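Local coordinates for protein-glutamate methylesterase/protein-glutamine glutaminase (Thermotoga maritima, PDB 3SFT) that probably removes methyl groups from methylated glutamates of chemoreceptors and deamidates certain glutamines, a task of the CheB catalytic domain present here, at residues M24-A35 with A182-V193; K124-T133 with V146-E156. One frame throughout, in Å; residues are numbered along the deposited sequence.

Contact 1. Residues M24-A35 with A182-V193; sequences MIIPNLPKNFPA and AYKIPEKLIELV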
loop_
_atom_site.group_PDB
_atom_site.type_symbol
_atom_site.label_atom_id
_atom_site.label_comp_id
_atom_site.label_asym_id
_atom_site.label_seq_id
_atom_site.Cartn_x
_atom_site.Cartn_y
_atom_site.Cartn_z
ATOM N N MET A 24 6.607 12.123 -2.145
ATOM C CA MET A 24 5.624 13.121 -2.558
ATOM C C MET A 24 4.253 12.830 -1.944
ATOM O O MET A 24 3.337 13.646 -2.047
ATOM C CB MET A 24 5.473 13.126 -4.083
ATOM C CG MET A 24 6.710 13.513 -4.874
ATOM S SD MET A 24 6.359 13.599 -6.666
ATOM C CE MET A 24 7.296 12.192 -7.258
ATOM N N ILE A 25 4.118 11.674 -1.295
ATOM C CA ILE A 25 2.842 11.265 -0.707
ATOM C C ILE A 25 2.780 11.272 0.819
ATOM O O ILE A 25 2.067 12.078 1.416
ATOM C CB ILE A 25 2.435 9.851 -1.199
ATOM C CG1 ILE A 25 2.440 9.794 -2.726
ATOM C CG2 ILE A 25 1.051 9.480 -0.669
ATOM C CD1 ILE A 25 2.163 8.412 -3.278
ATOM N N ILE A 26 3.506 10.344 1.434
ATOM C CA ILE A 26 3.527 10.189 2.886
ATOM C C ILE A 26 3.816 11.457 3.702
ATOM O O ILE A 26 3.102 11.744 4.663
ATOM C CB ILE A 26 4.482 9.041 3.298
ATOM C CG1 ILE A 26 4.090 7.760 2.553
ATOM C CG2 ILE A 26 4.446 8.813 4.815
ATOM C CD1 ILE A 26 2.637 7.338 2.748
ATOM N N PRO A 27 4.860 12.226 3.335
ATOM C CA PRO A 27 5.185 13.452 4.076
ATOM C C PRO A 27 4.094 14.520 4.016
ATOM O O PRO A 27 4.074 15.427 4.842
ATOM C CB PRO A 27 6.464 13.938 3.385
ATOM C CG PRO A 27 7.091 12.666 2.890
ATOM C CD PRO A 27 5.895 11.949 2.322
ATOM N N ASN A 28 3.184 14.402 3.047
ATOM C CA ASN A 28 2.111 15.376 2.873
ATOM C C ASN A 28 0.752 14.964 3.447
ATOM O O ASN A 28 -0.294 15.438 2.999
ATOM C CB ASN A 28 1.986 15.753 1.395
ATOM C CG ASN A 28 3.295 16.283 0.812
ATOM O OD1 ASN A 28 3.691 15.912 -0.295
ATOM N ND2 ASN A 28 3.978 17.140 1.565
ATOM N N LEU A 29 0.773 14.063 4.422
ATOM C CA LEU A 29 -0.449 13.610 5.079
ATOM C C LEU A 29 -0.406 14.079 6.531
ATOM O O LEU A 29 0.648 14.056 7.168
ATOM C CB LEU A 29 -0.588 12.089 4.995
ATOM C CG LEU A 29 -0.870 11.533 3.594
ATOM C CD1 LEU A 29 -0.879 10.015 3.624
ATOM C CD2 LEU A 29 -2.202 12.059 3.081
ATOM N N PRO A 30 -1.554 14.516 7.072
ATOM C CA PRO A 30 -1.631 14.997 8.454
ATOM C C PRO A 30 -1.406 13.909 9.497
ATOM O O PRO A 30 -1.684 12.737 9.254
ATOM C CB PRO A 30 -3.050 15.561 8.530
ATOM C CG PRO A 30 -3.816 14.636 7.620
ATOM C CD PRO A 30 -2.885 14.514 6.436
ATOM N N LYS A 31 -0.905 14.318 10.659
ATOM C CA LYS A 31 -0.645 13.408 11.765
ATOM C C LYS A 31 -1.921 12.675 12.189
ATOM O O LYS A 31 -1.871 11.512 12.589
ATOM C CB LYS A 31 -0.067 14.186 12.952
ATOM C CG LYS A 31 0.273 13.340 14.166
ATOM C CD LYS A 31 0.815 14.192 15.300
ATOM C CE LYS A 31 1.148 13.335 16.514
ATOM N NZ LYS A 31 1.634 14.154 17.664
ATOM N N ASN A 32 -3.061 13.348 12.064
ATOM C CA ASN A 32 -4.348 12.764 12.439
ATOM C C ASN A 32 -5.097 12.031 11.311
ATOM O O ASN A 32 -6.319 11.876 11.384
ATOM C CB ASN A 32 -5.256 13.838 13.059
ATOM C CG ASN A 32 -5.698 14.894 12.052
ATOM O OD1 ASN A 32 -5.284 14.883 10.887
ATOM N ND2 ASN A 32 -6.550 15.812 12.500
ATOM N N PHE A 33 -4.380 11.616 10.263
ATOM C CA PHE A 33 -4.992 10.884 9.150
ATOM C C PHE A 33 -5.700 9.685 9.790
ATOM O O PHE A 33 -5.058 8.833 10.398
ATOM C CB PHE A 33 -3.916 10.422 8.163
ATOM C CG PHE A 33 -4.464 9.902 6.866
ATOM C CD1 PHE A 33 -5.042 10.766 5.946
ATOM C CD2 PHE A 33 -4.403 8.547 6.566
ATOM C CE1 PHE A 33 -5.553 10.292 4.745
ATOM C CE2 PHE A 33 -4.909 8.062 5.367
ATOM C CZ PHE A 33 -5.487 8.937 4.454
ATOM N N PRO A 34 -7.036 9.622 9.668
ATOM C CA PRO A 34 -7.935 8.592 10.209
ATOM C C PRO A 34 -7.848 7.141 9.729
ATOM O O PRO A 34 -8.521 6.270 10.286
ATOM C CB PRO A 34 -9.314 9.181 9.934
ATOM C CG PRO A 34 -9.112 9.858 8.624
ATOM C CD PRO A 34 -7.791 10.575 8.830
ATOM N N ALA A 35 -7.045 6.870 8.706
ATOM C CA ALA A 35 -6.933 5.503 8.212
ATOM C C ALA A 35 -5.506 5.002 8.260
ATOM O O ALA A 35 -4.579 5.729 7.920
ATOM C CB ALA A 35 -7.464 5.411 6.784
ATOM N N ALA A 182 1.959 11.402 -8.399
ATOM C CA ALA A 182 2.209 11.199 -6.972
ATOM C C ALA A 182 1.826 12.347 -6.046
ATOM O O ALA A 182 1.190 12.120 -5.017
ATOM C CB ALA A 182 3.660 10.798 -6.743
ATOM N N TYR A 183 2.190 13.572 -6.416
ATOM C CA TYR A 183 1.889 14.746 -5.597
ATOM C C TYR A 183 0.400 15.053 -5.394
ATOM O O TYR A 183 0.033 15.733 -4.432
ATOM C CB TYR A 183 2.641 15.984 -6.115
ATOM C CG TYR A 183 2.389 16.339 -7.570
ATOM C CD1 TYR A 183 1.292 17.123 -7.940
ATOM C CD2 TYR A 183 3.257 15.906 -8.572
ATOM C CE1 TYR A 183 1.068 17.467 -9.270
ATOM C CE2 TYR A 183 3.042 16.242 -9.903
ATOM C CZ TYR A 183 1.944 17.025 -10.244
ATOM O OH TYR A 183 1.721 17.362 -11.558
ATOM N N LYS A 184 -0.457 14.578 -6.297
ATOM C CA LYS A 184 -1.896 14.806 -6.150
ATOM C C LYS A 184 -2.587 13.677 -5.383
ATOM O O LYS A 184 -3.756 13.792 -5.016
ATOM C CB LYS A 184 -2.573 15.005 -7.508
ATOM C CG LYS A 184 -2.475 16.430 -8.047
ATOM C CD LYS A 184 -3.308 16.604 -9.306
ATOM C CE LYS A 184 -3.292 18.046 -9.811
ATOM N NZ LYS A 184 -3.959 18.991 -8.865
ATOM N N ILE A 185 -1.861 12.587 -5.160
ATOM C CA ILE A 185 -2.391 11.431 -4.442
ATOM C C ILE A 185 -2.743 11.724 -2.973
ATOM O O ILE A 185 -3.804 11.319 -2.510
ATOM C CB ILE A 185 -1.441 10.201 -4.575
ATOM C CG1 ILE A 185 -1.374 9.762 -6.044
ATOM C CG2 ILE A 185 -1.910 9.043 -3.691
ATOM C CD1 ILE A 185 -0.648 8.439 -6.280
ATOM N N PRO A 186 -1.868 12.433 -2.228
ATOM C CA PRO A 186 -2.157 12.750 -0.820
ATOM C C PRO A 186 -3.463 13.524 -0.685
ATOM O O PRO A 186 -4.255 13.282 0.227
ATOM C CB PRO A 186 -0.990 13.658 -0.431
ATOM C CG PRO A 186 0.102 13.194 -1.279
ATOM C CD PRO A 186 -0.546 12.961 -2.609
ATOM N N GLU A 187 -3.669 14.462 -1.604
ATOM C CA GLU A 187 -4.861 15.308 -1.611
ATOM C C GLU A 187 -6.107 14.477 -1.853
ATOM O O GLU A 187 -7.130 14.683 -1.203
ATOM C CB GLU A 187 -4.724 16.407 -2.675
ATOM C CG GLU A 187 -3.412 17.198 -2.545
ATOM C CD GLU A 187 -3.136 18.155 -3.698
ATOM O OE1 GLU A 187 -2.250 19.020 -3.530
ATOM O OE2 GLU A 187 -3.776 18.041 -4.767
ATOM N N LYS A 188 -6.008 13.518 -2.770
ATOM C CA LYS A 188 -7.133 12.648 -3.079
ATOM C C LYS A 188 -7.444 11.755 -1.879
ATOM O O LYS A 188 -8.611 11.554 -1.540
ATOM C CB LYS A 188 -6.835 11.809 -4.324
ATOM C CG LYS A 188 -7.947 10.853 -4.732
ATOM C CD LYS A 188 -9.289 11.556 -4.918
ATOM C CE LYS A 188 -9.268 12.540 -6.074
ATOM N NZ LYS A 188 -10.616 13.134 -6.294
ATOM N N LEU A 189 -6.400 11.242 -1.226
ATOM C CA LEU A 189 -6.575 10.378 -0.057
ATOM C C LEU A 189 -7.289 11.128 1.063
ATOM O O LEU A 189 -8.211 10.596 1.684
ATOM C CB LEU A 189 -5.227 9.837 0.445
ATOM C CG LEU A 189 -4.529 8.803 -0.448
ATOM C CD1 LEU A 189 -3.205 8.359 0.181
ATOM C CD2 LEU A 189 -5.454 7.609 -0.671
ATOM N N ILE A 190 -6.877 12.372 1.292
ATOM C CA ILE A 190 -7.474 13.211 2.325
ATOM C C ILE A 190 -8.972 13.426 2.093
ATOM O O ILE A 190 -9.745 13.464 3.051
ATOM C CB ILE A 190 -6.732 14.572 2.444
ATOM C CG1 ILE A 190 -5.348 14.345 3.054
ATOM C CG2 ILE A 190 -7.527 15.563 3.313
ATOM C CD1 ILE A 190 -4.452 15.551 3.000
ATOM N N GLU A 191 -9.394 13.528 0.835
ATOM C CA GLU A 191 -10.816 13.723 0.570
ATOM C C GLU A 191 -11.629 12.429 0.476
ATOM O O GLU A 191 -12.852 12.456 0.593
ATOM C CB GLU A 191 -11.055 14.645 -0.634
ATOM C CG GLU A 191 -10.358 14.265 -1.922
ATOM C CD GLU A 191 -10.603 15.280 -3.034
ATOM O OE1 GLU A 191 -10.291 16.479 -2.842
ATOM O OE2 GLU A 191 -11.103 14.881 -4.107
ATOM N N LEU A 192 -10.956 11.293 0.316
ATOM C CA LEU A 192 -11.662 10.013 0.240
ATOM C C LEU A 192 -11.952 9.425 1.619
ATOM O O LEU A 192 -12.952 8.735 1.798
ATOM C CB LEU A 192 -10.882 8.992 -0.593
ATOM C CG LEU A 192 -10.723 9.215 -2.099
ATOM C CD1 LEU A 192 -9.972 8.040 -2.687
ATOM C CD2 LEU A 192 -12.077 9.363 -2.776
ATOM N N VAL A 193 -11.076 9.682 2.588
ATOM C CA VAL A 193 -11.270 9.162 3.942
ATOM C C VAL A 193 -12.173 10.066 4.800
ATOM O O VAL A 193 -11.734 10.560 5.862
ATOM C CB VAL A 193 -9.908 8.876 4.650
ATOM C CG1 VAL A 193 -9.177 7.756 3.940
ATOM C CG2 VAL A 193 -9.042 10.121 4.685
ATOM O OXT VAL A 193 -13.342 10.268 4.401
#
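I25 holds CG1 beside its backbone N (chi1 -54°), which leaves CG2 on the far side, where it meets P186. The extended chain beyond CG1 carries CD1 to I185, where it meets CD1 of I185 at 4.1 Å. CG1 rests on the carbonyl O of A182, 3.5 Å away. At the other end of the contact F33 holds its ring anti to the backbone N (chi1 -169°), which carries CE1 and CZ to the end of helix 185-192 and to the C-terminal V193. F33 CE1 is 3.5 Å from V193 CG2, and the two side chains meet at about a right angle. P186 lies with its ring edge on the opposing backbone: its CG is 3.4 Å from M24 O and equally close to I25 CA. With I25 cut back to an alanine, the branches that touch I185 and P186 go, and a gap would probably open between loop and helix there. Segment 24-35 is the loop that leads from helix 18-22 to strand 37-41 of a doubly wound alpha/beta fold. It covers the C-terminal helix 185-192, whose I185 and L189 also pack on strand 127-131. L29 and I190 run past each other in opposite directions, with L29 CD2 3.9 Å from I190 CG1. P30 CD, on the ring, meets I190 CD1 at 3.9 Å, the two side chains reaching toward each other. M24 SD lies 3.9 Å from A182 CB and near the edge of the Y183 ring. The hydroxyl of Y183 is hydrogen-bonded to E159. P34 and A35 close over V193, with A35 CB 4.1 Å from V193 CG1.

Contact 2. Residues K124-T133 with V146-E156; sequences KSKTIAVILT and VKFYGGTVIAE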
loop_
_atom_site.group_PDB
_atom_site.type_symbol
_atom_site.label_atom_id
_atom_site.label_comp_id
_atom_site.label_asym_id
_atom_site.label_seq_id
_atom_site.Cartn_x
_atom_site.Cartn_y
_atom_site.Cartn_z
ATOM N N LYS A 124 -13.421 -4.496 2.734
ATOM C CA LYS A 124 -14.361 -4.443 1.612
ATOM C C LYS A 124 -14.468 -3.078 0.918
ATOM O O LYS A 124 -13.458 -2.540 0.468
ATOM C CB LYS A 124 -15.737 -4.969 2.043
ATOM C CG LYS A 124 -15.722 -6.450 2.403
ATOM C CD LYS A 124 -17.123 -6.980 2.666
ATOM C CE LYS A 124 -17.111 -8.481 2.942
ATOM N NZ LYS A 124 -16.429 -8.802 4.227
ATOM N N SER A 125 -15.669 -2.502 0.859
ATOM C CA SER A 125 -15.859 -1.209 0.195
ATOM C C SER A 125 -15.047 -0.066 0.808
ATOM O O SER A 125 -14.863 0.972 0.176
ATOM C CB SER A 125 -17.344 -0.828 0.130
ATOM O OG SER A 125 -17.840 -0.423 1.395
ATOM N N LYS A 126 -14.548 -0.265 2.025
ATOM C CA LYS A 126 -13.750 0.756 2.702
ATOM C C LYS A 126 -12.246 0.611 2.413
ATOM O O LYS A 126 -11.415 1.261 3.052
ATOM C CB LYS A 126 -14.011 0.718 4.217
ATOM C CG LYS A 126 -15.462 0.994 4.614
ATOM C CD LYS A 126 -15.975 2.292 3.994
ATOM C CE LYS A 126 -17.437 2.544 4.345
ATOM N NZ LYS A 126 -17.635 2.807 5.805
ATOM N N THR A 127 -11.907 -0.249 1.454
ATOM C CA THR A 127 -10.514 -0.478 1.075
ATOM C C THR A 127 -10.095 0.499 -0.016
ATOM O O THR A 127 -10.829 0.729 -0.976
ATOM C CB THR A 127 -10.293 -1.911 0.529
ATOM O OG1 THR A 127 -10.854 -2.864 1.437
ATOM C CG2 THR A 127 -8.796 -2.205 0.359
ATOM N N ILE A 128 -8.919 1.090 0.154
ATOM C CA ILE A 128 -8.371 2.015 -0.826
ATOM C C ILE A 128 -7.006 1.473 -1.244
ATOM O O ILE A 128 -6.141 1.261 -0.394
ATOM C CB ILE A 128 -8.190 3.437 -0.241
ATOM C CG1 ILE A 128 -9.547 4.051 0.118
ATOM C CG2 ILE A 128 -7.475 4.333 -1.250
ATOM C CD1 ILE A 128 -9.446 5.447 0.761
ATOM N N ALA A 129 -6.838 1.196 -2.537
ATOM C CA ALA A 129 -5.571 0.682 -3.060
ATOM C C ALA A 129 -4.862 1.758 -3.871
ATOM O O ALA A 129 -5.498 2.500 -4.620
ATOM C CB ALA A 129 -5.807 -0.553 -3.931
ATOM N N VAL A 130 -3.546 1.843 -3.706
ATOM C CA VAL A 130 -2.734 2.815 -4.427
ATOM C C VAL A 130 -1.570 2.067 -5.067
ATOM O O VAL A 130 -0.713 1.532 -4.372
ATOM C CB VAL A 130 -2.170 3.916 -3.481
ATOM C CG1 VAL A 130 -1.423 4.966 -4.291
ATOM C CG2 VAL A 130 -3.295 4.574 -2.697
ATOM N N ILE A 131 -1.555 2.014 -6.393
ATOM C CA ILE A 131 -0.495 1.313 -7.100
ATOM C C ILE A 131 0.434 2.325 -7.742
ATOM O O ILE A 131 0.064 3.035 -8.678
ATOM C CB ILE A 131 -1.075 0.346 -8.153
ATOM C CG1 ILE A 131 -2.080 -0.595 -7.484
ATOM C CG2 ILE A 131 0.037 -0.443 -8.829
ATOM C CD1 ILE A 131 -1.511 -1.376 -6.313
ATOM N N LEU A 132 1.649 2.380 -7.216
ATOM C CA LEU A 132 2.664 3.313 -7.679
ATOM C C LEU A 132 3.632 2.726 -8.695
ATOM O O LEU A 132 3.557 1.546 -9.048
ATOM C CB LEU A 132 3.462 3.831 -6.475
ATOM C CG LEU A 132 2.641 4.416 -5.323
ATOM C CD1 LEU A 132 3.581 4.927 -4.229
ATOM C CD2 LEU A 132 1.758 5.543 -5.843
ATOM N N THR A 133 4.547 3.593 -9.125
ATOM C CA THR A 133 5.623 3.313 -10.066
ATOM C C THR A 133 6.286 1.972 -9.783
ATOM O O THR A 133 6.416 1.572 -8.623
ATOM C CB THR A 133 6.704 4.426 -9.948
ATOM O OG1 THR A 133 7.845 4.099 -10.747
ATOM C CG2 THR A 133 7.139 4.597 -8.492
ATOM N N VAL A 146 -9.966 -5.628 -4.743
ATOM C CA VAL A 146 -10.445 -4.381 -4.163
ATOM C C VAL A 146 -11.726 -3.944 -4.854
ATOM O O VAL A 146 -12.718 -3.640 -4.189
ATOM C CB VAL A 146 -9.371 -3.262 -4.253
ATOM C CG1 VAL A 146 -9.958 -1.915 -3.836
ATOM C CG2 VAL A 146 -8.189 -3.603 -3.353
ATOM N N LYS A 147 -11.719 -3.942 -6.183
ATOM C CA LYS A 147 -12.902 -3.546 -6.933
ATOM C C LYS A 147 -14.047 -4.538 -6.742
ATOM O O LYS A 147 -15.203 -4.138 -6.637
ATOM C CB LYS A 147 -12.585 -3.371 -8.425
ATOM C CG LYS A 147 -11.616 -2.232 -8.744
ATOM C CD LYS A 147 -12.011 -0.910 -8.074
ATOM C CE LYS A 147 -13.440 -0.510 -8.408
ATOM N NZ LYS A 147 -13.782 0.786 -7.764
ATOM N N PHE A 148 -13.717 -5.827 -6.685
ATOM C CA PHE A 148 -14.717 -6.881 -6.484
ATOM C C PHE A 148 -15.505 -6.626 -5.189
ATOM O O PHE A 148 -16.697 -6.932 -5.112
ATOM C CB PHE A 148 -14.039 -8.259 -6.433
ATOM C CG PHE A 148 -15.000 -9.412 -6.277
ATOM C CD1 PHE A 148 -15.650 -9.949 -7.386
ATOM C CD2 PHE A 148 -15.260 -9.959 -5.018
ATOM C CE1 PHE A 148 -16.549 -11.014 -7.247
ATOM C CE2 PHE A 148 -16.153 -11.022 -4.866
ATOM C CZ PHE A 148 -16.801 -11.552 -5.983
ATOM N N TYR A 149 -14.844 -6.038 -4.193
ATOM C CA TYR A 149 -15.478 -5.738 -2.913
ATOM C C TYR A 149 -15.984 -4.297 -2.785
ATOM O O TYR A 149 -16.314 -3.843 -1.689
ATOM C CB TYR A 149 -14.535 -6.075 -1.758
ATOM C CG TYR A 149 -14.435 -7.558 -1.484
ATOM C CD1 TYR A 149 -15.545 -8.275 -1.038
ATOM C CD2 TYR A 149 -13.242 -8.249 -1.685
ATOM C CE1 TYR A 149 -15.472 -9.641 -0.797
ATOM C CE2 TYR A 149 -13.157 -9.619 -1.449
ATOM C CZ TYR A 149 -14.278 -10.307 -1.004
ATOM O OH TYR A 149 -14.205 -11.661 -0.766
ATOM N N GLY A 150 -16.039 -3.577 -3.902
ATOM C CA GLY A 150 -16.531 -2.210 -3.869
ATOM C C GLY A 150 -15.560 -1.158 -3.374
ATOM O O GLY A 150 -15.958 -0.025 -3.102
ATOM N N GLY A 151 -14.288 -1.527 -3.248
ATOM C CA GLY A 151 -13.281 -0.579 -2.803
ATOM C C GLY A 151 -12.912 0.423 -3.887
ATOM O O GLY A 151 -13.496 0.421 -4.976
ATOM N N THR A 152 -11.905 1.244 -3.603
ATOM C CA THR A 152 -11.449 2.282 -4.519
ATOM C C THR A 152 -9.976 2.083 -4.889
ATOM O O THR A 152 -9.151 1.746 -4.040
ATOM C CB THR A 152 -11.644 3.678 -3.872
ATOM O OG1 THR A 152 -13.045 3.907 -3.647
ATOM C CG2 THR A 152 -11.087 4.779 -4.766
ATOM N N VAL A 153 -9.644 2.341 -6.149
ATOM C CA VAL A 153 -8.277 2.161 -6.626
ATOM C C VAL A 153 -7.665 3.404 -7.273
ATOM O O VAL A 153 -8.293 4.075 -8.093
ATOM C CB VAL A 153 -8.201 0.983 -7.624
ATOM C CG1 VAL A 153 -6.800 0.857 -8.205
ATOM C CG2 VAL A 153 -8.624 -0.307 -6.943
ATOM N N ILE A 154 -6.429 3.699 -6.887
ATOM C CA ILE A 154 -5.694 4.831 -7.425
ATOM C C ILE A 154 -4.403 4.330 -8.067
ATOM O O ILE A 154 -3.646 3.576 -7.458
ATOM C CB ILE A 154 -5.332 5.849 -6.322
ATOM C CG1 ILE A 154 -6.599 6.440 -5.705
ATOM C CG2 ILE A 154 -4.475 6.959 -6.898
ATOM C CD1 ILE A 154 -6.341 7.257 -4.441
ATOM N N ALA A 155 -4.179 4.717 -9.317
ATOM C CA ALA A 155 -2.968 4.333 -10.035
ATOM C C ALA A 155 -2.137 5.585 -10.262
ATOM O O ALA A 155 -2.684 6.651 -10.551
ATOM C CB ALA A 155 -3.316 3.692 -11.362
ATOM N N GLU A 156 -0.823 5.464 -10.102
ATOM C CA GLU A 156 0.063 6.600 -10.299
ATOM C C GLU A 156 0.209 6.930 -11.783
ATOM O O GLU A 156 0.429 6.045 -12.616
ATOM C CB GLU A 156 1.437 6.347 -9.670
ATOM C CG GLU A 156 2.382 7.564 -9.760
ATOM C CD GLU A 156 3.730 7.353 -9.073
ATOM O OE1 GLU A 156 3.992 6.249 -8.565
ATOM O OE2 GLU A 156 4.541 8.302 -9.042
HETATM O O HOH W 1 -12.736 2.582 -0.445
#
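T127 to I131 pairs with T152 to E156 as two neighbouring parallel strands, and backbone hydrogen bonds make up most of the contact. T152 bonds on both sides of I128: its N gives to T127 O at 2.9 Å, and its O takes A129 N at 2.8 Å. I154 does the same around V130, with its N 2.7 Å from A129 O and its O 2.8 Å from I131 N. E156 N to I131 O, at 3.0 Å, ends the series. Apolar contacts lie on the two faces of this pair. A129 CB meets V146 CG2 at 3.9 Å, which ties the strand to the end of helix 140-148 in a beta-alpha-beta crossover. V130 and I154 pack on the other face. At the crossover G150, with positive phi, closes the helix in a Schellman motif. K124 CG touches Y149 CD1 nearby. A water gives hydrogen bonds to S125 O and T127 O, and is held only weakly by T152 OG1. The side chain of E156 adds a polar contact. CG stands anti to its backbone N (chi1 -176°), and the extended chain brings OE1 to T133 N at 2.8 Å. That N-H arrives on the anti side, 33° out of the carboxylate plane. OE2 is hydrogen-bonded to the hydroxyls of S21 and T160. Both oxygens thus meet neutral hydrogen-bond donors, which probably satisfy the buried carboxylate. The bond to T133 N probably holds the chain just past strand 127-131, where the T133 side chain lies about 7 Å from that of the predicted active-site S15.

In the fold
Contact 2 lies in the core and contact 1 nearer the surface, partly buried. Contact 2 joins two adjacent strands of the central parallel sheet, so its chemistry is mainly regular backbone hydrogen bonding, with one buried carboxylate at the end. Contact 1 joins a loop to the C-terminal helix through apolar side chains, with prolines on both sides. The two meet directly. Helix 185-192 packs on the sheet with L189 against I154 and I185 against L132, while I25 from the loop also reaches L132. The helix is therefore sandwiched between the sheet of contact 2 and the loop 24-35. A182 touches the E156 carboxylate.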